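Local structure of UDP-N-acetylenolpyruvoylglucosamine reductase (Listeria monocytogenes, 3TX1) at residues Ile117-Gly122 and Ile126-Phe131; Gly148-Ala153 and Ala208-Ala213; Gly152-Asn157 and Gly163-Val168. The protein catalyses the FAD-dependent, NADPH-driven reduction of UDP-N-acetylenolpyruvoylglucosamine to UDP-N-acetylmuramate, a step of peptidoglycan biosynthesis in cell wall formation. One frame throughout, in Å; residues are numbered along the deposited sequence.

Contact 1. Residues Ile117-Gly122 and Ile126-Phe131; sequences IVAMSG and IDTAKF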
loop_
_atom_site.group_PDB
_atom_site.type_symbol
_atom_site.label_atom_id
_atom_site.label_comp_id
_atom_site.label_asym_id
_atom_site.label_seq_id
_atom_site.Cartn_x
_atom_site.Cartn_y
_atom_site.Cartn_z
ATOM N N ILE A 117 15.958 -12.955 -2.444
ATOM C CA ILE A 117 14.642 -12.987 -3.060
ATOM C C ILE A 117 14.327 -11.776 -3.973
ATOM O O ILE A 117 14.499 -10.610 -3.580
ATOM C CB ILE A 117 13.529 -13.288 -2.022
ATOM C CG1 ILE A 117 13.565 -14.789 -1.680
ATOM C CG2 ILE A 117 12.159 -12.922 -2.573
ATOM C CD1 ILE A 117 12.666 -15.212 -0.547
ATOM N N VAL A 118 13.938 -12.086 -5.213
ATOM C CA VAL A 118 13.541 -11.082 -6.202
ATOM C C VAL A 118 12.069 -11.231 -6.497
ATOM O O VAL A 118 11.617 -12.330 -6.851
ATOM C CB VAL A 118 14.390 -11.113 -7.519
ATOM C CG1 VAL A 118 13.510 -11.115 -8.773
ATOM C CG2 VAL A 118 15.371 -9.946 -7.551
ATOM N N ALA A 119 11.345 -10.117 -6.339
ATOM C CA ALA A 119 9.896 -10.059 -6.565
ATOM C C ALA A 119 9.504 -8.821 -7.337
ATOM O O ALA A 119 10.041 -7.745 -7.087
ATOM C CB ALA A 119 9.160 -10.072 -5.238
ATOM N N MET A 120 8.556 -8.973 -8.255
ATOM C CA MET A 120 8.058 -7.857 -9.041
ATOM C C MET A 120 7.134 -6.944 -8.213
ATOM O O MET A 120 6.598 -7.368 -7.179
ATOM C CB MET A 120 7.406 -8.358 -10.316
ATOM C CG MET A 120 8.442 -8.658 -11.367
ATOM S SD MET A 120 7.649 -9.152 -12.886
ATOM C CE MET A 120 8.980 -8.829 -14.030
ATOM N N SER A 121 6.917 -5.709 -8.662
ATOM C CA SER A 121 6.234 -4.750 -7.809
ATOM C C SER A 121 4.750 -4.982 -7.642
ATOM O O SER A 121 4.112 -4.353 -6.782
ATOM C CB SER A 121 6.500 -3.340 -8.279
ATOM O OG SER A 121 5.825 -3.120 -9.485
ATOM N N GLY A 122 4.217 -5.902 -8.448
ATOM C CA GLY A 122 2.784 -6.207 -8.450
ATOM C C GLY A 122 2.531 -7.442 -7.614
ATOM O O GLY A 122 1.387 -7.839 -7.413
ATOM N N ILE A 126 2.497 -10.667 0.986
ATOM C CA ILE A 126 2.280 -11.832 1.788
ATOM C C ILE A 126 2.844 -13.083 1.106
ATOM O O ILE A 126 3.447 -13.954 1.766
ATOM C CB ILE A 126 0.804 -11.968 2.190
ATOM C CG1 ILE A 126 0.489 -10.911 3.256
ATOM C CG2 ILE A 126 0.542 -13.369 2.732
ATOM C CD1 ILE A 126 -0.966 -10.808 3.707
ATOM N N ASP A 127 2.695 -13.132 -0.224
ATOM C CA ASP A 127 3.209 -14.247 -1.037
ATOM C C ASP A 127 4.730 -14.271 -0.992
ATOM O O ASP A 127 5.339 -15.328 -0.946
ATOM C CB ASP A 127 2.708 -14.141 -2.466
ATOM C CG ASP A 127 1.193 -13.964 -2.539
ATOM O OD1 ASP A 127 0.649 -13.635 -3.615
ATOM O OD2 ASP A 127 0.530 -14.131 -1.508
ATOM N N THR A 128 5.338 -13.096 -0.944
ATOM C CA THR A 128 6.786 -13.017 -0.880
ATOM C C THR A 128 7.291 -13.527 0.476
ATOM O O THR A 128 8.383 -14.133 0.567
ATOM C CB THR A 128 7.276 -11.592 -1.174
ATOM O OG1 THR A 128 6.456 -11.029 -2.206
ATOM C CG2 THR A 128 8.734 -11.590 -1.605
ATOM N N ALA A 129 6.498 -13.334 1.529
ATOM C CA ALA A 129 6.921 -13.866 2.823
ATOM C C ALA A 129 6.643 -15.390 2.920
ATOM O O ALA A 129 7.251 -16.102 3.734
ATOM C CB ALA A 129 6.295 -13.079 3.974
ATOM N N LYS A 130 5.712 -15.872 2.100
ATOM C CA LYS A 130 5.410 -17.289 2.043
ATOM C C LYS A 130 6.507 -18.030 1.316
ATOM O O LYS A 130 6.882 -19.150 1.697
ATOM C CB LYS A 130 4.062 -17.536 1.356
ATOM C CG LYS A 130 2.904 -17.472 2.346
ATOM C CD LYS A 130 1.492 -17.697 1.786
ATOM C CE LYS A 130 0.498 -17.257 2.874
ATOM N NZ LYS A 130 -0.930 -17.120 2.478
ATOM N N PHE A 131 7.008 -17.400 0.262
ATOM C CA PHE A 131 8.021 -17.963 -0.569
ATOM C C PHE A 131 9.162 -18.183 0.382
ATOM O O PHE A 131 9.462 -19.316 0.706
ATOM C CB PHE A 131 8.379 -16.953 -1.648
ATOM C CG PHE A 131 8.918 -17.557 -2.920
ATOM C CD1 PHE A 131 10.288 -17.642 -3.145
ATOM C CD2 PHE A 131 8.037 -17.978 -3.939
ATOM C CE1 PHE A 131 10.766 -18.182 -4.340
ATOM C CE2 PHE A 131 8.509 -18.511 -5.132
ATOM C CZ PHE A 131 9.875 -18.620 -5.328
#
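Ala-119 and Thr-128 make the closest backbone approach, 7.1 Å between their CA atoms, where strand 117-120 meets helix 126-131 with the axes 10.0 Å apart and running nearly antiparallel at 156°. Thr-128 is the central side chain. Its methyl, CG2, stands anti to the backbone N (chi1 of -38° for OG1) and is thereby carried onto the strand, where it sits 3.8 Å from CG2 of Ile-117 and 4.0 Å from CB of Ala-119. The side chains of Ile-117 and Thr-128 pass alongside one another, pointing opposite ways, and touch through their CG2 methyls. The longer arm of Ile-117 is left for Phe-131: CD1 lies 4.3 Å from CD1 of the ring, near the ring plane, and therefore touches an edge of the aromatic group. This second touch lies at the margin of the interface, whereas Ile-117, Ala-119 and Thr-128 are all buried. The hydroxyl of Thr-128 is hydrogen-bonded through OG1 to the carbonyl O of Lys-124, four residues back and just ahead of helix 125-134. Ile-150 of helix 150-156 closes on both Ala-119 and Thr-128, and Phe-210 of the adjoining strand touches Ile-117 and Thr-128. The contact thus lays helix 125-134 against the antiparallel sheet of the FAD-binding region, after a short turn in which Ser-121 touches the cofactor. No hydrogen bond crosses between strand and helix; with the one polar side-chain atom of the interface engaged locally, they are joined by apolar packing alone.

Contact 2. Residues Gly148-Ala153 and Ala208-Ala213; sequences GSIGGA and ATFSLA. With FAD (flavin-adenine dinucleotide), chain B.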
loop_
_atom_site.group_PDB
_atom_site.type_symbol
_atom_site.label_atom_id
_atom_site.label_comp_id
_atom_site.label_asym_id
_atom_site.label_seq_id
_atom_site.Cartn_x
_atom_site.Cartn_y
_atom_site.Cartn_z
ATOM N N GLY A 148 -1.152 -5.828 0.647
ATOM C CA GLY A 148 -0.598 -4.931 -0.350
ATOM C C GLY A 148 0.464 -5.503 -1.261
ATOM O O GLY A 148 0.866 -6.657 -1.133
ATOM N N SER A 149 0.933 -4.648 -2.169
ATOM C CA SER A 149 1.907 -5.035 -3.169
ATOM C C SER A 149 3.326 -4.715 -2.744
ATOM O O SER A 149 3.543 -3.856 -1.883
ATOM C CB SER A 149 1.626 -4.253 -4.472
ATOM O OG SER A 149 2.220 -2.939 -4.459
ATOM N N ILE A 150 4.285 -5.328 -3.435
ATOM C CA ILE A 150 5.714 -5.062 -3.205
ATOM C C ILE A 150 6.035 -3.605 -3.520
ATOM O O ILE A 150 6.808 -2.964 -2.809
ATOM C CB ILE A 150 6.624 -5.984 -4.045
ATOM C CG1 ILE A 150 6.599 -7.400 -3.477
ATOM C CG2 ILE A 150 8.059 -5.480 -4.039
ATOM C CD1 ILE A 150 7.151 -7.540 -2.057
ATOM N N GLY A 151 5.422 -3.073 -4.572
ATOM C CA GLY A 151 5.643 -1.692 -4.901
ATOM C C GLY A 151 5.225 -0.796 -3.769
ATOM O O GLY A 151 5.888 0.192 -3.500
ATOM N N GLY A 152 4.116 -1.128 -3.111
ATOM C CA GLY A 152 3.590 -0.289 -2.019
ATOM C C GLY A 152 4.509 -0.434 -0.833
ATOM O O GLY A 152 4.870 0.554 -0.161
ATOM N N ALA A 153 4.932 -1.677 -0.603
ATOM C CA ALA A 153 5.884 -1.972 0.455
ATOM C C ALA A 153 7.155 -1.123 0.346
ATOM O O ALA A 153 7.567 -0.510 1.337
ATOM C CB ALA A 153 6.251 -3.446 0.460
ATOM N N ALA A 208 11.852 -5.882 -6.676
ATOM C CA ALA A 208 12.677 -5.691 -5.486
ATOM C C ALA A 208 13.535 -6.921 -5.124
ATOM O O ALA A 208 13.126 -8.075 -5.371
ATOM C CB ALA A 208 11.799 -5.280 -4.311
ATOM N N THR A 209 14.721 -6.661 -4.567
ATOM C CA THR A 209 15.649 -7.726 -4.144
ATOM C C THR A 209 15.910 -7.640 -2.653
ATOM O O THR A 209 16.451 -6.639 -2.159
ATOM C CB THR A 209 17.045 -7.622 -4.795
ATOM O OG1 THR A 209 16.957 -7.735 -6.215
ATOM C CG2 THR A 209 17.904 -8.747 -4.309
ATOM N N PHE A 210 15.544 -8.698 -1.937
ATOM C CA PHE A 210 15.779 -8.751 -0.493
ATOM C C PHE A 210 16.945 -9.694 -0.128
ATOM O O PHE A 210 16.988 -10.844 -0.594
ATOM C CB PHE A 210 14.522 -9.217 0.199
ATOM C CG PHE A 210 13.273 -8.528 -0.262
ATOM C CD1 PHE A 210 12.417 -9.158 -1.160
ATOM C CD2 PHE A 210 12.910 -7.284 0.256
ATOM C CE1 PHE A 210 11.238 -8.554 -1.563
ATOM C CE2 PHE A 210 11.736 -6.669 -0.138
ATOM C CZ PHE A 210 10.903 -7.308 -1.048
ATOM N N SER A 211 17.897 -9.189 0.667
ATOM C CA SER A 211 19.062 -9.958 1.159
ATOM C C SER A 211 18.697 -10.783 2.401
ATOM O O SER A 211 18.761 -10.277 3.524
ATOM C CB SER A 211 20.184 -9.009 1.555
ATOM O OG SER A 211 21.000 -8.672 0.466
ATOM N N LEU A 212 18.349 -12.042 2.259
ATOM C CA LEU A 212 17.985 -12.786 3.441
ATOM C C LEU A 212 19.095 -13.697 3.948
ATOM O O LEU A 212 20.149 -13.785 3.374
ATOM C CB LEU A 212 16.705 -13.571 3.205
ATOM C CG LEU A 212 15.519 -12.859 2.570
ATOM C CD1 LEU A 212 14.303 -13.747 2.491
ATOM C CD2 LEU A 212 15.205 -11.521 3.193
ATOM N N ALA A 213 18.856 -14.366 5.041
ATOM C CA ALA A 213 19.833 -15.313 5.553
ATOM C C ALA A 213 19.235 -16.729 5.709
ATOM O O ALA A 213 18.041 -16.890 5.992
ATOM C CB ALA A 213 20.402 -14.813 6.869
HETATM P PA FAD B . -1.296 1.319 -2.024
HETATM O O1A FAD B . -1.887 0.896 -3.327
HETATM O O2A FAD B . -2.189 1.505 -0.832
HETATM O O5B FAD B . -0.574 2.733 -2.211
HETATM C C5B FAD B . 0.425 2.956 -1.221
HETATM C C4B FAD B . 1.416 4.021 -1.641
HETATM O O4B FAD B . 2.492 3.441 -2.362
HETATM C C3B FAD B . 0.879 5.125 -2.524
HETATM O O3B FAD B . 1.724 6.278 -2.290
HETATM C C2B FAD B . 1.172 4.552 -3.910
HETATM O O2B FAD B . 1.220 5.463 -5.025
HETATM C C1B FAD B . 2.541 3.984 -3.676
HETATM N N9A FAD B . 2.771 2.854 -4.558
HETATM C C8A FAD B . 2.029 1.744 -4.688
HETATM N N7A FAD B . 2.652 0.897 -5.554
HETATM C C5A FAD B . 3.811 1.450 -5.977
HETATM C C6A FAD B . 4.925 1.137 -6.910
HETATM N N6A FAD B . 4.989 -0.013 -7.638
HETATM N N1A FAD B . 5.914 2.050 -7.018
HETATM C C2A FAD B . 5.919 3.187 -6.335
HETATM N N3A FAD B . 4.942 3.561 -5.507
HETATM C C4A FAD B . 3.880 2.752 -5.295
HETATM N N1 FAD B . 1.592 -1.375 6.770
HETATM C C2 FAD B . 2.663 -1.680 7.542
HETATM O O2 FAD B . 3.753 -1.125 7.319
HETATM N N3 FAD B . 2.645 -2.584 8.531
HETATM C C4 FAD B . 1.558 -3.255 8.884
HETATM O O4 FAD B . 1.569 -4.064 9.840
HETATM C C4X FAD B . 0.351 -2.977 8.091
HETATM N N5 FAD B . -0.783 -3.611 8.372
HETATM C C5X FAD B . -1.912 -3.392 7.682
HETATM C C6 FAD B . -3.047 -4.110 8.026
HETATM C C7 FAD B . -4.214 -3.939 7.329
HETATM C C7M FAD B . -5.443 -4.714 7.725
HETATM C C8 FAD B . -4.203 -2.978 6.203
HETATM C C8M FAD B . -5.430 -2.725 5.405
HETATM C C9 FAD B . -3.080 -2.273 5.864
HETATM C C9A FAD B . -1.917 -2.442 6.575
HETATM N N10 FAD B . -0.733 -1.742 6.235
HETATM C C10 FAD B . 0.425 -1.994 6.994
HETATM C "C1'" FAD B . -0.737 -0.757 5.138
HETATM C "C2'" FAD B . -0.369 -1.387 3.814
HETATM O "O2'" FAD B . -0.515 -2.803 3.885
HETATM C "C3'" FAD B . 1.075 -1.101 3.450
HETATM O "O3'" FAD B . 1.231 0.312 3.498
HETATM C "C4'" FAD B . 1.368 -1.621 2.045
HETATM O "O4'" FAD B . 2.771 -1.847 1.852
HETATM C "C5'" FAD B . 0.788 -0.735 0.957
HETATM O "O5'" FAD B . 0.643 -1.538 -0.190
HETATM P P FAD B . -0.262 -1.165 -1.431
HETATM O O1P FAD B . 0.300 -1.955 -2.557
HETATM O O2P FAD B . -1.654 -1.409 -0.957
HETATM O O3P FAD B . -0.074 0.376 -1.632
#
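Ile-150, in the first turn of the helix that binds the FAD pyrophosphate, packs against Ala-208 and Phe-210 of strand 204-214. Its two branches divide the work. CG2, anti to the backbone N, rests 3.8 Å from CB of Ala-208, while the other branch, bent at both torsions, brings CD1 to 3.9 Å from CZ of Phe-210. The methyl lies near the plane of the ring, so it meets the far edge of Phe-210 and not a face, the two side chains pointing at each other from helix and strand. Ile-150, Ala-208 and Phe-210 are all buried. Within this FAD-binding fold of the PCMH type, the same turn has its other side against the cofactor. Ser-149 occupies the N-cap position: its OG accepts from Gly-152 N at 2.9 Å and donates to FAD O1P, also at 2.9 Å. The backbone N of Ser-149 grips that oxygen too, at 2.8 Å with a nearly straight N-H...O angle of 164°. The N-terminal end of the helix probably helps to balance the phosphate charge. Glycines bring the backbone close to the ligand, with Gly-151 CA 3.3 Å from the adenine amino nitrogen N6A and Gly-148 CA 3.6 Å from O5'; Gly-148 also takes a positive phi of 103°, a conformation that calls for glycine, since a CB would be jammed against the preceding carbonyl O and would run into O5' as well.

Contact 3. Residues Gly152-Asn157 and Gly163-Val168; sequences GALHMN and GEISDV. With FAD (flavin-adenine dinucleotide), chain B; SO4 (sulfate ion), chain E.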
loop_
_atom_site.group_PDB
_atom_site.type_symbol
_atom_site.label_atom_id
_atom_site.label_comp_id
_atom_site.label_asym_id
_atom_site.label_seq_id
_atom_site.Cartn_x
_atom_site.Cartn_y
_atom_site.Cartn_z
ATOM N N GLY A 152 4.116 -1.128 -3.111
ATOM C CA GLY A 152 3.590 -0.289 -2.019
ATOM C C GLY A 152 4.509 -0.434 -0.833
ATOM O O GLY A 152 4.870 0.554 -0.161
ATOM N N ALA A 153 4.932 -1.677 -0.603
ATOM C CA ALA A 153 5.884 -1.972 0.455
ATOM C C ALA A 153 7.155 -1.123 0.346
ATOM O O ALA A 153 7.567 -0.510 1.337
ATOM C CB ALA A 153 6.251 -3.446 0.460
ATOM N N LEU A 154 7.788 -1.059 -0.823
ATOM C CA LEU A 154 9.016 -0.264 -0.860
ATOM C C LEU A 154 8.690 1.221 -0.707
ATOM O O LEU A 154 9.448 2.002 -0.095
ATOM C CB LEU A 154 9.847 -0.480 -2.114
ATOM C CG LEU A 154 10.174 -1.896 -2.544
ATOM C CD1 LEU A 154 11.517 -1.863 -3.235
ATOM C CD2 LEU A 154 10.209 -2.902 -1.417
ATOM N N HIS A 155 7.546 1.604 -1.253
ATOM C CA HIS A 155 7.190 2.981 -1.200
ATOM C C HIS A 155 6.989 3.401 0.237
ATOM O O HIS A 155 7.439 4.462 0.652
ATOM C CB HIS A 155 5.980 3.271 -2.066
ATOM C CG HIS A 155 5.652 4.716 -2.116
ATOM N ND1 HIS A 155 6.224 5.563 -3.011
ATOM C CD2 HIS A 155 4.861 5.498 -1.283
ATOM C CE1 HIS A 155 5.780 6.820 -2.784
ATOM N NE2 HIS A 155 4.937 6.776 -1.731
ATOM N N MET A 156 6.382 2.528 1.028
ATOM C CA MET A 156 6.085 2.840 2.411
ATOM C C MET A 156 7.125 2.404 3.449
ATOM O O MET A 156 6.932 2.620 4.639
ATOM C CB MET A 156 4.795 2.118 2.768
ATOM C CG MET A 156 3.594 2.521 1.947
ATOM S SD MET A 156 3.240 4.272 2.145
ATOM C CE MET A 156 3.589 4.516 3.887
ATOM N N ASN A 157 8.223 1.797 3.020
ATOM C CA ASN A 157 9.141 1.138 3.954
ATOM C C ASN A 157 8.305 0.416 5.000
ATOM O O ASN A 157 8.418 0.621 6.228
ATOM C CB ASN A 157 10.177 2.032 4.604
ATOM C CG ASN A 157 11.286 1.207 5.245
ATOM O OD1 ASN A 157 11.596 0.083 4.774
ATOM N ND2 ASN A 157 11.883 1.732 6.325
ATOM N N GLY A 163 10.160 -5.176 12.797
ATOM C CA GLY A 163 10.754 -5.493 11.476
ATOM C C GLY A 163 10.375 -4.431 10.426
ATOM O O GLY A 163 9.422 -3.667 10.618
ATOM N N GLU A 164 11.118 -4.380 9.315
ATOM C CA GLU A 164 10.914 -3.349 8.296
ATOM C C GLU A 164 11.620 -3.704 7.002
ATOM O O GLU A 164 12.662 -4.328 7.054
ATOM C CB GLU A 164 11.454 -2.039 8.807
ATOM C CG GLU A 164 10.617 -0.875 8.339
ATOM C CD GLU A 164 10.884 0.381 9.144
ATOM O OE1 GLU A 164 12.007 0.497 9.701
ATOM O OE2 GLU A 164 9.966 1.248 9.204
ATOM N N ILE A 165 11.049 -3.304 5.852
ATOM C CA ILE A 165 11.586 -3.605 4.502
ATOM C C ILE A 165 13.009 -3.105 4.333
ATOM O O ILE A 165 13.856 -3.816 3.778
ATOM C CB ILE A 165 10.687 -3.032 3.371
ATOM C CG1 ILE A 165 9.380 -3.824 3.211
ATOM C CG2 ILE A 165 11.389 -3.029 2.016
ATOM C CD1 ILE A 165 9.519 -5.174 2.528
ATOM N N SER A 166 13.289 -1.900 4.838
ATOM C CA SER A 166 14.637 -1.337 4.738
ATOM C C SER A 166 15.618 -2.230 5.447
ATOM O O SER A 166 16.771 -2.289 5.053
ATOM C CB SER A 166 14.721 0.102 5.254
ATOM O OG SER A 166 14.423 0.180 6.639
ATOM N N ASP A 167 15.176 -2.930 6.489
ATOM C CA ASP A 167 16.063 -3.910 7.143
ATOM C C ASP A 167 16.617 -4.899 6.130
ATOM O O ASP A 167 17.761 -5.310 6.257
ATOM C CB ASP A 167 15.360 -4.722 8.236
ATOM C CG ASP A 167 14.990 -3.890 9.446
ATOM O OD1 ASP A 167 15.692 -2.886 9.699
ATOM O OD2 ASP A 167 14.023 -4.263 10.156
ATOM N N VAL A 168 15.832 -5.285 5.127
ATOM C CA VAL A 168 16.335 -6.279 4.192
ATOM C C VAL A 168 16.292 -5.947 2.720
ATOM O O VAL A 168 16.516 -6.844 1.880
ATOM C CB VAL A 168 15.699 -7.667 4.385
ATOM C CG1 VAL A 168 16.293 -8.351 5.591
ATOM C CG2 VAL A 168 14.178 -7.575 4.431
HETATM P PA FAD B . -1.296 1.319 -2.024
HETATM O O1A FAD B . -1.887 0.896 -3.327
HETATM O O2A FAD B . -2.189 1.505 -0.832
HETATM O O5B FAD B . -0.574 2.733 -2.211
HETATM C C5B FAD B . 0.425 2.956 -1.221
HETATM C C4B FAD B . 1.416 4.021 -1.641
HETATM O O4B FAD B . 2.492 3.441 -2.362
HETATM C C3B FAD B . 0.879 5.125 -2.524
HETATM O O3B FAD B . 1.724 6.278 -2.290
HETATM C C2B FAD B . 1.172 4.552 -3.910
HETATM O O2B FAD B . 1.220 5.463 -5.025
HETATM C C1B FAD B . 2.541 3.984 -3.676
HETATM N N9A FAD B . 2.771 2.854 -4.558
HETATM C C8A FAD B . 2.029 1.744 -4.688
HETATM N N7A FAD B . 2.652 0.897 -5.554
HETATM C C5A FAD B . 3.811 1.450 -5.977
HETATM C C6A FAD B . 4.925 1.137 -6.910
HETATM N N6A FAD B . 4.989 -0.013 -7.638
HETATM N N1A FAD B . 5.914 2.050 -7.018
HETATM C C2A FAD B . 5.919 3.187 -6.335
HETATM N N3A FAD B . 4.942 3.561 -5.507
HETATM C C4A FAD B . 3.880 2.752 -5.295
HETATM N N1 FAD B . 1.592 -1.375 6.770
HETATM C C2 FAD B . 2.663 -1.680 7.542
HETATM O O2 FAD B . 3.753 -1.125 7.319
HETATM N N3 FAD B . 2.645 -2.584 8.531
HETATM C C4 FAD B . 1.558 -3.255 8.884
HETATM O O4 FAD B . 1.569 -4.064 9.840
HETATM C C4X FAD B . 0.351 -2.977 8.091
HETATM N N5 FAD B . -0.783 -3.611 8.372
HETATM C C5X FAD B . -1.912 -3.392 7.682
HETATM C C6 FAD B . -3.047 -4.110 8.026
HETATM C C7 FAD B . -4.214 -3.939 7.329
HETATM C C7M FAD B . -5.443 -4.714 7.725
HETATM C C8 FAD B . -4.203 -2.978 6.203
HETATM C C8M FAD B . -5.430 -2.725 5.405
HETATM C C9 FAD B . -3.080 -2.273 5.864
HETATM C C9A FAD B . -1.917 -2.442 6.575
HETATM N N10 FAD B . -0.733 -1.742 6.235
HETATM C C10 FAD B . 0.425 -1.994 6.994
HETATM C "C1'" FAD B . -0.737 -0.757 5.138
HETATM C "C2'" FAD B . -0.369 -1.387 3.814
HETATM O "O2'" FAD B . -0.515 -2.803 3.885
HETATM C "C3'" FAD B . 1.075 -1.101 3.450
HETATM O "O3'" FAD B . 1.231 0.312 3.498
HETATM C "C4'" FAD B . 1.368 -1.621 2.045
HETATM O "O4'" FAD B . 2.771 -1.847 1.852
HETATM C "C5'" FAD B . 0.788 -0.735 0.957
HETATM O "O5'" FAD B . 0.643 -1.538 -0.190
HETATM P P FAD B . -0.262 -1.165 -1.431
HETATM O O1P FAD B . 0.300 -1.955 -2.557
HETATM O O2P FAD B . -1.654 -1.409 -0.957
HETATM O O3P FAD B . -0.074 0.376 -1.632
HETATM S S SO4 E . 4.301 10.096 -1.039
HETATM O O1 SO4 E . 5.448 9.950 -1.972
HETATM O O2 SO4 E . 4.635 9.458 0.257
HETATM O O3 SO4 E . 4.000 11.535 -0.849
HETATM O O4 SO4 E . 3.089 9.452 -1.602
#
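Asn-157 holds its carboxamide against the backbone and hydroxyl of Ser-166, using both of its polar atoms. CG stands anti to the backbone N, which sends the amide out from the end of the helix toward segment 163-168. OD1 accepts from Ser-166 N at 2.6 Å, the donor lying in the carbonyl plane but the bond bent, with an N-H...O angle of 132°. ND2 donates to Ser-166 OG at 3.0 Å, the hydroxyl oxygen tilted 16° out of the amide plane. Gripped by these two bonds, the amide has little freedom to rotate. Glu-164 crosses Asn-157 at about a right angle, yet their flat groups are nearly parallel, 22° apart, with Glu-164 CD 3.3 Å from Asn-157 ND2. The carboxylate lies over the face of the amide at its ND2 end, where the angle is too poor for a hydrogen bond from ND2 to OE2; the side chain of Glu-164 is about 4 Å from that of Arg-194, a predicted active-site residue. One turn back along the helix, Leu-154 meets Ile-165, also at roughly a right angle, CD2 of the leucine 3.6 Å from CG2 of the isoleucine. CG1 of Ile-165 reaches CB of Ala-153 at 4.2 Å, and Phe-210 of strand 204-214 adjoins the isoleucine as well. On the cofactor side His-155 sets one ring face over FAD C1B, which is offset toward the rim. Its NE2 makes weak bonds to two oxygens of a sulfate, probably from the crystallisation liquor and held also by Lys-316. Positive phi at Asn-157, with two bonds back into the last turn, forms a Schellman motif at the C-terminal end of the helix that lines the FAD site, leading into the short hairpin of strands 159-160 and 163-164.

Overall arrangement
Contacts 1 and 2 meet through neighbouring strands of one antiparallel sheet, their centres 6 Å apart; probable hydrogen bonds join Ala-119 O to Ala-208 N (2.6 Å) and Ile-117 O to Phe-210 N (2.7 Å). Contacts 2 and 3, 7 Å between centres, share Gly-152 and Ala-153 and touch where Ala-208 CB lies 3.6 Å from Leu-154 CD1. Contact 1 stays about 5 Å from contact 3 at the nearest atoms. Helices 125-134 and 150-156 thus pack on the same face of the sheet. Contacts 2 and 3 touch FAD, as does Ser-121 of contact 1, whereas the Thr-128 side chain is about 11 Å away; contact 3 comes nearest the predicted active-site residues Arg-194 and Glu-314.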